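Side-chain contacts in mbDLG-3 protein (Monosiga brevicollis, PDB 6X1N), which probably binds the C-terminal tails of partner proteins through the third PDZ domain of a choanoflagellate Dlg-type protein, excised here from the longer chain: residues F17-L22 against L62-Q67; G28-E31 against P35-I38; I38-I43 against L91-N96. All coordinates share one frame; numbering follows the deposited sequence.

Contact 1: residues F17-L22 against L62-Q67; sequences FGFSLL and LSMNGQ
With CG anti to the backbone N (chi1 179°), Met64 runs straight out from its strand toward Phe19 and Leu21, until a turn at the thioether (chi3 -61°) turns the terminal CE so that it meets the ends of both. The frame is a PDZ domain. Phe17, Gly18 and Phe19 correspond to the GLGF-type loop, which in PDZ domains receives the ligand's terminal carboxylate, and strand 19-22 is the edge along which, in this family, a peptide ligand is added. Phe19 and Leu21, two residues apart on that strand, both send their CB inward; Met64 comes to meet them from strand 59-64.

The separation of the backbones shows that this is contact through side chains alone: the nearest CA atoms, those of Leu21 and Met64, are 11.9 Å apart, and the two segments bury just 68 Å² against each other. Met64 CE lies at the edge of the Phe19 ring, near its plane, 4.5 Å from Phe19 CZ, so neither ring face is used for it. The same methyl meets one branch of Leu21, with 4.3 Å between Met64 CE and Leu21 CD2. Both distances are loose van der Waals approaches.

Other parts of the fold complete the packing. Leu21 also touches Tyr74 and Ala77 of helix 74-82, the helix that with strand 19-22 forms the PDZ peptide groove, while Met64 reaches Leu80 and Val81 farther along it. A glycerol, probably from the crystallisation liquor, is hydrogen-bonded to Phe19 O, on the strand edge where a peptide would be expected.

Beyond Met64 the chain reverses through a type I' beta turn, closed by reciprocal backbone bonds: Met64 N to Gln67 O at 3.0 Å and Gln67 N to Met64 O at 2.9 Å.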
ATOM      1  N   PHE A  17      -9.206  -6.738  -4.690  1.00  9.59           N
ATOM      2  CA  PHE A  17      -8.837  -5.442  -4.130  1.00  9.56           C
ATOM      3  C   PHE A  17      -8.360  -4.457  -5.193  1.00  9.66           C
ATOM      4  O   PHE A  17      -8.439  -3.245  -4.974  1.00  9.23           O
ATOM      5  CB  PHE A  17      -7.773  -5.624  -3.055  1.00 11.35           C
ATOM      6  CG  PHE A  17      -8.293  -6.264  -1.790  1.00 10.08           C
ATOM      7  CD1 PHE A  17      -9.262  -5.624  -1.023  1.00 11.66           C
ATOM      8  CD2 PHE A  17      -7.802  -7.482  -1.355  1.00 10.72           C
ATOM      9  CE1 PHE A  17      -9.734  -6.195   0.147  1.00 11.34           C
ATOM     10  CE2 PHE A  17      -8.269  -8.058  -0.178  1.00 14.50           C
ATOM     11  CZ  PHE A  17      -9.234  -7.416   0.569  1.00 12.94           C
ATOM     12  N   GLY A  18      -7.832  -4.940  -6.312  1.00  9.49           N
ATOM     13  CA  GLY A  18      -7.593  -4.081  -7.458  1.00 10.37           C
ATOM     14  C   GLY A  18      -6.373  -3.188  -7.408  1.00  8.66           C
ATOM     15  O   GLY A  18      -6.389  -2.100  -7.987  1.00  7.97           O
ATOM     16  N   PHE A  19      -5.303  -3.605  -6.738  1.00  8.04           N
ATOM     17  CA  PHE A  19      -4.089  -2.800  -6.757  1.00  8.50           C
ATOM     18  C   PHE A  19      -2.878  -3.690  -6.574  1.00  7.97           C
ATOM     19  O   PHE A  19      -2.968  -4.794  -6.032  1.00 10.68           O
ATOM     20  CB  PHE A  19      -4.109  -1.678  -5.712  1.00  8.28           C
ATOM     21  CG  PHE A  19      -3.976  -2.148  -4.287  1.00  7.72           C
ATOM     22  CD1 PHE A  19      -5.101  -2.487  -3.540  1.00  9.42           C
ATOM     23  CD2 PHE A  19      -2.734  -2.196  -3.673  1.00  9.21           C
ATOM     24  CE1 PHE A  19      -4.976  -2.894  -2.216  1.00  9.97           C
ATOM     25  CE2 PHE A  19      -2.599  -2.602  -2.348  1.00 10.40           C
ATOM     26  CZ  PHE A  19      -3.710  -2.957  -1.620  1.00  9.77           C
ATOM     27  N   SER A  20      -1.744  -3.189  -7.042  1.00  7.17           N
ATOM     28  CA  SER A  20      -0.449  -3.814  -6.838  1.00  7.33           C
ATOM     29  C   SER A  20       0.344  -2.986  -5.842  1.00  6.52           C
ATOM     30  O   SER A  20       0.216  -1.758  -5.806  1.00  7.49           O
ATOM     31  CB  SER A  20       0.354  -3.811  -8.138  1.00  7.37           C
ATOM     32  OG  SER A  20      -0.372  -4.423  -9.199  1.00 10.44           O
ATOM     33  N   LEU A  21       1.181  -3.643  -5.046  1.00  6.74           N
ATOM     34  CA  LEU A  21       2.066  -2.921  -4.139  1.00  7.17           C
ATOM     35  C   LEU A  21       3.524  -3.300  -4.371  1.00  6.73           C
ATOM     36  O   LEU A  21       3.842  -4.308  -5.010  1.00  7.13           O
ATOM     37  CB  LEU A  21       1.654  -3.072  -2.662  1.00  8.54           C
ATOM     38  CG  LEU A  21       1.570  -4.468  -2.037  1.00  7.83           C
ATOM     39  CD1 LEU A  21       2.944  -5.068  -1.728  1.00  9.57           C
ATOM     40  CD2 LEU A  21       0.743  -4.430  -0.760  1.00 10.87           C
ATOM     41  N   LEU A  22       4.410  -2.476  -3.823  1.00  6.60           N
ATOM     42  CA  LEU A  22       5.838  -2.735  -3.871  1.00  8.12           C
ATOM     43  C   LEU A  22       6.435  -2.449  -2.505  1.00  7.83           C
ATOM     44  O   LEU A  22       5.831  -1.789  -1.651  1.00  7.98           O
ATOM     45  CB  LEU A  22       6.569  -1.945  -4.972  1.00  9.78           C
ATOM     46  CG  LEU A  22       6.717  -0.421  -4.909  1.00  9.82           C
ATOM     47  CD1 LEU A  22       7.704   0.071  -3.832  1.00 10.84           C
ATOM     48  CD2 LEU A  22       7.171   0.067  -6.278  1.00 11.67           C
ATOM     49  N   LEU A  62       0.984   3.389   4.922  1.00  7.29           N
ATOM     50  CA  LEU A  62       1.578   3.522   6.250  1.00  7.78           C
ATOM     51  C   LEU A  62       1.159   2.373   7.155  1.00  8.42           C
ATOM     52  O   LEU A  62       1.952   1.894   7.980  1.00  8.30           O
ATOM     53  CB  LEU A  62       1.194   4.866   6.865  1.00  9.61           C
ATOM     54  CG  LEU A  62       1.728   6.082   6.104  1.00  9.57           C
ATOM     55  CD1 LEU A  62       1.037   7.374   6.560  1.00 12.73           C
ATOM     56  CD2 LEU A  62       3.235   6.202   6.264  1.00 12.93           C
ATOM     57  N   SER A  63      -0.081   1.910   7.021  1.00  8.54           N
ATOM     58  CA  SER A  63      -0.540   0.767   7.792  1.00  8.48           C
ATOM     59  C   SER A  63      -1.630   0.058   7.010  1.00  7.58           C
ATOM     60  O   SER A  63      -2.287   0.649   6.146  1.00  8.80           O
ATOM     61  CB  SER A  63      -1.054   1.201   9.169  1.00 11.40           C
ATOM     62  OG  SER A  63      -2.145   2.086   9.033  1.00 13.49           O
ATOM     63  N   MET A  64      -1.808  -1.222   7.321  1.00  9.12           N
ATOM     64  CA  MET A  64      -2.847  -2.034   6.713  1.00 10.49           C
ATOM     65  C   MET A  64      -3.379  -2.978   7.774  1.00 10.76           C
ATOM     66  O   MET A  64      -2.605  -3.700   8.406  1.00  9.93           O
ATOM     67  CB  MET A  64      -2.283  -2.854   5.552  1.00  9.61           C
ATOM     68  CG  MET A  64      -3.312  -3.738   4.878  1.00 10.64           C
ATOM     69  SD  MET A  64      -2.632  -4.824   3.611  1.00 12.15           S
ATOM     70  CE  MET A  64      -1.967  -3.631   2.444  1.00 11.22           C
ATOM     71  N   ASN A  65      -4.694  -2.962   7.978  1.00 11.06           N
ATOM     72  CA  ASN A  65      -5.337  -3.861   8.934  1.00 12.91           C
ATOM     73  C   ASN A  65      -4.672  -3.789  10.305  1.00 14.43           C
ATOM     74  O   ASN A  65      -4.415  -4.803  10.952  1.00 16.20           O
ATOM     75  CB  ASN A  65      -5.412  -5.291   8.398  1.00 12.87           C
ATOM     76  CG  ASN A  65      -6.416  -5.428   7.277  1.00 12.73           C
ATOM     77  OD1 ASN A  65      -7.207  -4.516   7.043  1.00 15.99           O
ATOM     78  ND2 ASN A  65      -6.404  -6.555   6.589  1.00 15.04           N
ATOM     79  N   GLY A  66      -4.379  -2.566  10.742  1.00 15.10           N
ATOM     80  CA  GLY A  66      -3.781  -2.340  12.040  1.00 17.26           C
ATOM     81  C   GLY A  66      -2.292  -2.599  12.137  1.00 19.44           C
ATOM     82  O   GLY A  66      -1.722  -2.405  13.218  1.00 22.15           O
ATOM     83  N   GLN A  67      -1.642  -3.028  11.055  1.00 13.52           N
ATOM     84  CA  GLN A  67      -0.219  -3.353  11.066  1.00 13.26           C
ATOM     85  C   GLN A  67       0.578  -2.176  10.520  1.00 11.91           C
ATOM     86  O   GLN A  67       0.324  -1.713   9.405  1.00 10.67           O
ATOM     87  CB  GLN A  67       0.060  -4.606  10.240  1.00 13.87           C
ATOM     88  CG  GLN A  67      -0.829  -5.784  10.600  1.00 17.19           C
ATOM     89  CD  GLN A  67      -0.856  -6.057  12.088  1.00 27.74           C
ATOM     90  OE1 GLN A  67      -1.901  -5.931  12.736  1.00 30.57           O
ATOM     91  NE2 GLN A  67       0.294  -6.424  12.644  1.00 26.58           N
TER

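Contact 2: residues G28-E31 against P35-I38; sequences GPAE and PVGI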
ATOM      1  N   GLY A  28      12.808  -4.213   7.949  1.00  8.24           N
ATOM      2  CA  GLY A  28      13.576  -3.665   9.041  1.00  8.14           C
ATOM      3  C   GLY A  28      14.185  -2.320   8.709  1.00  8.96           C
ATOM      4  O   GLY A  28      13.947  -1.750   7.635  1.00  9.52           O
ATOM      5  N   PRO A  29      14.963  -1.775   9.648  1.00  8.93           N
ATOM      6  CA  PRO A  29      15.577  -0.457   9.454  1.00  9.05           C
ATOM      7  C   PRO A  29      16.371  -0.366   8.159  1.00 12.36           C
ATOM      8  O   PRO A  29      17.019  -1.323   7.718  1.00 11.83           O
ATOM      9  CB  PRO A  29      16.486  -0.319  10.681  1.00 10.27           C
ATOM     10  CG  PRO A  29      15.805  -1.140  11.727  1.00 11.81           C
ATOM     11  CD  PRO A  29      15.283  -2.337  10.972  1.00 10.69           C
ATOM     12  N   ALA A  30      16.300   0.813   7.544  1.00 13.99           N
ATOM     13  CA  ALA A  30      16.951   1.102   6.277  1.00 15.14           C
ATOM     14  C   ALA A  30      18.109   2.066   6.495  1.00 12.88           C
ATOM     15  O   ALA A  30      18.015   3.005   7.295  1.00 15.28           O
ATOM     16  CB  ALA A  30      15.965   1.742   5.290  1.00 15.33           C
ATOM     17  N   GLU A  31      19.186   1.845   5.749  1.00 17.17           N
ATOM     18  CA  GLU A  31      20.286   2.792   5.717  1.00 17.39           C
ATOM     19  C   GLU A  31      19.826   4.103   5.090  1.00 22.59           C
ATOM     20  O   GLU A  31      18.849   4.154   4.339  1.00 18.41           O
ATOM     21  CB  GLU A  31      21.426   2.233   4.864  1.00 26.05           C
ATOM     22  CG  GLU A  31      22.050   0.954   5.400  1.00 29.92           C
ATOM     23  CD  GLU A  31      22.990   1.199   6.564  1.00 36.16           C
ATOM     24  OE1 GLU A  31      23.176   2.374   6.950  1.00 32.20           O
ATOM     25  OE2 GLU A  31      23.543   0.212   7.093  1.00 41.59           O
ATOM     26  N   PRO A  35      15.638   3.261  -0.298  1.00 13.01           N
ATOM     27  CA  PRO A  35      14.177   3.341  -0.234  1.00 12.71           C
ATOM     28  C   PRO A  35      13.627   2.374   0.799  1.00 11.67           C
ATOM     29  O   PRO A  35      14.159   1.284   1.026  1.00 13.43           O
ATOM     30  CB  PRO A  35      13.732   2.954  -1.647  1.00 15.86           C
ATOM     31  CG  PRO A  35      14.868   2.149  -2.192  1.00 15.38           C
ATOM     32  CD  PRO A  35      16.117   2.705  -1.574  1.00 15.10           C
ATOM     33  N   VAL A  36      12.550   2.800   1.445  1.00 10.63           N
ATOM     34  CA  VAL A  36      11.930   2.020   2.504  1.00 10.87           C
ATOM     35  C   VAL A  36      10.466   2.424   2.561  1.00  8.35           C
ATOM     36  O   VAL A  36      10.099   3.551   2.211  1.00  9.06           O
ATOM     37  CB  VAL A  36      12.691   2.241   3.838  1.00 10.43           C
ATOM     38  CG1 VAL A  36      12.630   3.699   4.255  1.00 10.28           C
ATOM     39  CG2 VAL A  36      12.198   1.324   4.945  1.00 11.55           C
ATOM     40  N   GLY A  37       9.628   1.493   2.988  1.00  8.36           N
ATOM     41  CA  GLY A  37       8.193   1.694   3.013  1.00  9.33           C
ATOM     42  C   GLY A  37       7.495   0.906   1.916  1.00  7.13           C
ATOM     43  O   GLY A  37       8.091   0.482   0.923  1.00  8.85           O
ATOM     44  N   ILE A  38       6.208   0.691   2.123  1.00  5.98           N
ATOM     45  CA  ILE A  38       5.358  -0.038   1.185  1.00  6.53           C
ATOM     46  C   ILE A  38       4.576   0.976   0.369  1.00  6.47           C
ATOM     47  O   ILE A  38       4.056   1.954   0.922  1.00  6.83           O
ATOM     48  CB  ILE A  38       4.399  -0.958   1.960  1.00  6.23           C
ATOM     49  CG1 ILE A  38       5.185  -1.973   2.800  1.00  7.94           C
ATOM     50  CG2 ILE A  38       3.427  -1.649   0.998  1.00  8.11           C
ATOM     51  CD1 ILE A  38       6.146  -2.815   1.987  1.00  8.26           C
TER
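Ala30 and Val36 face each other head-on across the long loop between strands 19-22 and 38-43 of the PDZ domain, each CA-CB bond aimed at the opposite segment. Their CA atoms lie 6.3 Å apart, close enough for the beta carbons themselves to meet: Ala30 CB is 3.6 Å from Val36 CB.

The valine receives the alanine methyl with its branched end. Val36 CG2 is 3.8 Å from Ala30 CB, and Val36 CG1 is 4.0 Å from the same atom, so the methyl sits against the fork and is shared almost evenly by the two branches. This follows from the valine's first torsion (chi1 62°), which places CG2 anti to the backbone N and leaves CG1 in the crowded position between N and the carbonyl carbon. A looser touch extends the contact toward Gly28, whose carbonyl O is 4.4 Å from Val36 CG2.

The pair is a surface contact, but the loop is tied inward near both segments. Gly28 shares a backbone hydrogen bond with Leu71, and Val36 also packs on Met99 of helix 97-102.

Across the two segments, which bury 99 Å² together, the close approaches are made by carbon groups without a directional bond; the contact therefore rests on shape and dispersion, with one methyl fitted against a branched end.

Contact 3: residues I38-I43 against L91-N96; sequences IFISRI and LNLTAN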
ATOM      1  N   ILE A  38       6.208   0.691   2.123  1.00  5.98           N
ATOM      2  CA  ILE A  38       5.358  -0.038   1.185  1.00  6.53           C
ATOM      3  C   ILE A  38       4.576   0.976   0.369  1.00  6.47           C
ATOM      4  O   ILE A  38       4.056   1.954   0.922  1.00  6.83           O
ATOM      5  CB  ILE A  38       4.399  -0.958   1.960  1.00  6.23           C
ATOM      6  CG1 ILE A  38       5.185  -1.973   2.800  1.00  7.94           C
ATOM      7  CG2 ILE A  38       3.427  -1.649   0.998  1.00  8.11           C
ATOM      8  CD1 ILE A  38       6.146  -2.815   1.987  1.00  8.26           C
ATOM      9  N   PHE A  39       4.479   0.750  -0.942  1.00  6.83           N
ATOM     10  CA  PHE A  39       3.844   1.689  -1.860  1.00  6.14           C
ATOM     11  C   PHE A  39       2.851   1.000  -2.778  1.00  6.66           C
ATOM     12  O   PHE A  39       3.022  -0.167  -3.132  1.00  8.26           O
ATOM     13  CB  PHE A  39       4.902   2.401  -2.699  1.00  6.87           C
ATOM     14  CG  PHE A  39       5.613   3.450  -1.932  1.00  7.37           C
ATOM     15  CD1 PHE A  39       6.574   3.109  -1.005  1.00  8.59           C
ATOM     16  CD2 PHE A  39       5.273   4.776  -2.082  1.00  9.03           C
ATOM     17  CE1 PHE A  39       7.190   4.083  -0.255  1.00 10.41           C
ATOM     18  CE2 PHE A  39       5.898   5.747  -1.343  1.00 10.36           C
ATOM     19  CZ  PHE A  39       6.839   5.407  -0.429  1.00 10.27           C
ATOM     20  N   ILE A  40       1.817   1.737  -3.171  1.00  6.98           N
ATOM     21  CA  ILE A  40       0.930   1.292  -4.240  1.00  6.91           C
ATOM     22  C   ILE A  40       1.662   1.492  -5.557  1.00  7.56           C
ATOM     23  O   ILE A  40       2.067   2.614  -5.884  1.00  8.51           O
ATOM     24  CB  ILE A  40      -0.378   2.086  -4.225  1.00  7.66           C
ATOM     25  CG1 ILE A  40      -1.053   2.010  -2.854  1.00 11.44           C
ATOM     26  CG2 ILE A  40      -1.273   1.627  -5.374  1.00  8.50           C
ATOM     27  CD1 ILE A  40      -1.812   0.789  -2.585  1.00 15.53           C
ATOM     28  N   SER A  41       1.843   0.410  -6.311  1.00  7.57           N
ATOM     29  CA  SER A  41       2.538   0.474  -7.590  1.00  9.15           C
ATOM     30  C   SER A  41       1.619   0.413  -8.805  1.00  8.81           C
ATOM     31  O   SER A  41       2.097   0.654  -9.916  1.00 11.09           O
ATOM     32  CB  SER A  41       3.590  -0.641  -7.682  1.00 10.58           C
ATOM     33  OG  SER A  41       2.988  -1.904  -7.451  1.00  9.87           O
ATOM     34  N   ARG A  42       0.332   0.105  -8.639  1.00  7.22           N
ATOM     35  CA  ARG A  42      -0.567   0.126  -9.787  1.00  6.59           C
ATOM     36  C   ARG A  42      -1.992   0.061  -9.278  1.00  6.53           C
ATOM     37  O   ARG A  42      -2.281  -0.671  -8.333  1.00  7.54           O
ATOM     38  CB  ARG A  42      -0.308  -1.093 -10.688  1.00  8.11           C
ATOM     39  CG  ARG A  42      -0.928  -1.022 -12.062  1.00 10.06           C
ATOM     40  CD  ARG A  42      -0.198  -0.069 -12.976  1.00 13.55           C
ATOM     41  NE  ARG A  42      -0.731  -0.217 -14.330  1.00 18.00           N
ATOM     42  CZ  ARG A  42      -0.075  -0.752 -15.358  1.00 25.31           C
ATOM     43  NH1 ARG A  42       1.178  -1.163 -15.221  1.00 22.00           N
ATOM     44  NH2 ARG A  42      -0.672  -0.848 -16.540  1.00 29.77           N
ATOM     45  N   ILE A  43      -2.881   0.809  -9.926  1.00  6.62           N
ATOM     46  CA  ILE A  43      -4.320   0.673  -9.722  1.00  6.04           C
ATOM     47  C   ILE A  43      -4.873  -0.113 -10.901  1.00  7.76           C
ATOM     48  O   ILE A  43      -4.744   0.320 -12.053  1.00  7.59           O
ATOM     49  CB  ILE A  43      -5.008   2.040  -9.622  1.00  6.88           C
ATOM     50  CG1 ILE A  43      -4.370   2.886  -8.519  1.00  7.34           C
ATOM     51  CG2 ILE A  43      -6.493   1.861  -9.376  1.00  8.38           C
ATOM     52  CD1 ILE A  43      -4.418   2.253  -7.124  1.00  8.90           C
ATOM     53  N   LEU A  91      -6.698   0.712   5.141  1.00 10.84           N
ATOM     54  CA  LEU A  91      -5.418   1.289   4.754  1.00 11.04           C
ATOM     55  C   LEU A  91      -5.318   2.708   5.283  1.00 10.94           C
ATOM     56  O   LEU A  91      -6.300   3.455   5.257  1.00 12.43           O
ATOM     57  CB  LEU A  91      -5.322   1.394   3.232  1.00 11.96           C
ATOM     58  CG  LEU A  91      -5.414   0.102   2.431  1.00 10.95           C
ATOM     59  CD1 LEU A  91      -5.643   0.444   0.969  1.00 16.61           C
ATOM     60  CD2 LEU A  91      -4.154  -0.708   2.590  1.00 16.40           C
ATOM     61  N   ASN A  92      -4.129   3.086   5.742  1.00  9.37           N
ATOM     62  CA  ASN A  92      -3.752   4.480   5.921  1.00  9.54           C
ATOM     63  C   ASN A  92      -2.761   4.800   4.818  1.00  8.65           C
ATOM     64  O   ASN A  92      -1.694   4.173   4.746  1.00  9.48           O
ATOM     65  CB  ASN A  92      -3.085   4.709   7.274  1.00 12.99           C
ATOM     66  CG  ASN A  92      -4.073   4.949   8.380  1.00 19.53           C
ATOM     67  OD1 ASN A  92      -5.055   4.225   8.520  1.00 27.83           O
ATOM     68  ND2 ASN A  92      -3.821   5.980   9.179  1.00 23.19           N
ATOM     69  N   LEU A  93      -3.122   5.744   3.956  1.00  8.21           N
ATOM     70  CA  LEU A  93      -2.388   6.054   2.740  1.00  7.71           C
ATOM     71  C   LEU A  93      -2.034   7.531   2.707  1.00  7.00           C
ATOM     72  O   LEU A  93      -2.795   8.381   3.181  1.00  9.23           O
ATOM     73  CB  LEU A  93      -3.284   5.817   1.514  1.00  9.29           C
ATOM     74  CG  LEU A  93      -3.815   4.402   1.325  1.00  8.38           C
ATOM     75  CD1 LEU A  93      -4.841   4.364   0.205  1.00 10.79           C
ATOM     76  CD2 LEU A  93      -2.691   3.437   1.024  1.00 11.72           C
ATOM     77  N   THR A  94      -0.902   7.849   2.097  1.00  6.95           N
ATOM     78  CA  THR A  94      -0.612   9.235   1.754  1.00  7.42           C
ATOM     79  C   THR A  94       0.310   9.257   0.545  1.00  7.78           C
ATOM     80  O   THR A  94       1.180   8.392   0.411  1.00  8.15           O
ATOM     81  CB  THR A  94      -0.017   9.991   2.954  1.00  8.91           C
ATOM     82  OG1 THR A  94      -0.085  11.408   2.729  1.00 10.37           O
ATOM     83  CG2 THR A  94       1.426   9.561   3.221  1.00 10.77           C
ATOM     84  N   ALA A  95       0.086  10.200  -0.362  1.00  7.70           N
ATOM     85  CA  ALA A  95       0.945  10.286  -1.533  1.00  8.41           C
ATOM     86  C   ALA A  95       2.357  10.630  -1.089  1.00  9.92           C
ATOM     87  O   ALA A  95       2.560  11.531  -0.272  1.00 13.84           O
ATOM     88  CB  ALA A  95       0.419  11.356  -2.494  1.00 10.13           C
ATOM     89  N   ASN A  96       3.338   9.902  -1.594  1.00  8.08           N
ATOM     90  CA  ASN A  96       4.731  10.129  -1.212  1.00  9.20           C
ATOM     91  C   ASN A  96       5.579  10.016  -2.461  1.00  9.31           C
ATOM     92  O   ASN A  96       6.264   9.013  -2.690  1.00  9.54           O
ATOM     93  CB  ASN A  96       5.171   9.165  -0.107  1.00  8.49           C
ATOM     94  CG  ASN A  96       6.548   9.482   0.426  1.00  8.30           C
ATOM     95  OD1 ASN A  96       7.248  10.346  -0.109  1.00  8.71           O
ATOM     96  ND2 ASN A  96       6.964   8.755   1.461  1.00  9.44           N
TER
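Phe39 reaches from strand 38-43 to Asn96, just past strand 88-95, across one face of the PDZ antiparallel sheet. Strand 59-64 runs between these two strands and pairs with both, which explains why even the closest CA atoms, Phe39 and Asn96, are 8.5 Å apart. The Phe39 ring covers that gap because CG lies anti to the carbonyl carbon, beside the backbone N (chi1 -76°). Its CE2 comes within 3.7 Å of Asn96 CB and 3.6 Å of Asn96 O, the oxygen approaching the ring obliquely. Farther round the ring, Phe39 CZ is 3.8 Å from Asn96 ND2, with the ring and amide planes inclined by 50°, well away from a parallel stack. An alanine in place of Phe39 is likely to open a gap beside Asn96, stripping its CB and amide of the ring that packs against them.

Next along the strand, Ile40 makes a looser apolar touch on the sheet's other side, Ile40 CG1 lying 4.4 Å from Leu93 CD2. Both residues also pack on Val55, and Ile40 touches Phe19 and Ile61, so this end of the contact belongs to the domain core. Farther on, the strand carries a classic beta bulge, Ser41 and Arg42 together lying opposite Ser20.

Asn96 is fixed by more than the ring. It is the N-cap of helix 97-102: its OD1 accepts a hydrogen bond from Met99 N, while its ND2 donates one to Gln60 OE1.

How the contacts relate
From the N terminus, strand 19-22 opens contact 1, which closes only when the chain reaches Met64 on strand 59-64. Nested within that loop, contact 2 pinches the long connection between strands 19-22 and 38-43, and its second segment ends at Ile38, where contact 3 begins. Contact 3 crosses contact 1: it starts inside the first loop and finishes beyond it. Contacts 1 and 3 are also joined directly, since strands 19-22 and 38-43 pair through the probable bond from Leu22 N to Phe39 O. Contact 1 ties strand 19-22 to strand 59-64 and contact 3 ties strand 38-43 to the end of strand 88-95, both near the domain centre, while contact 2 stays peripheral.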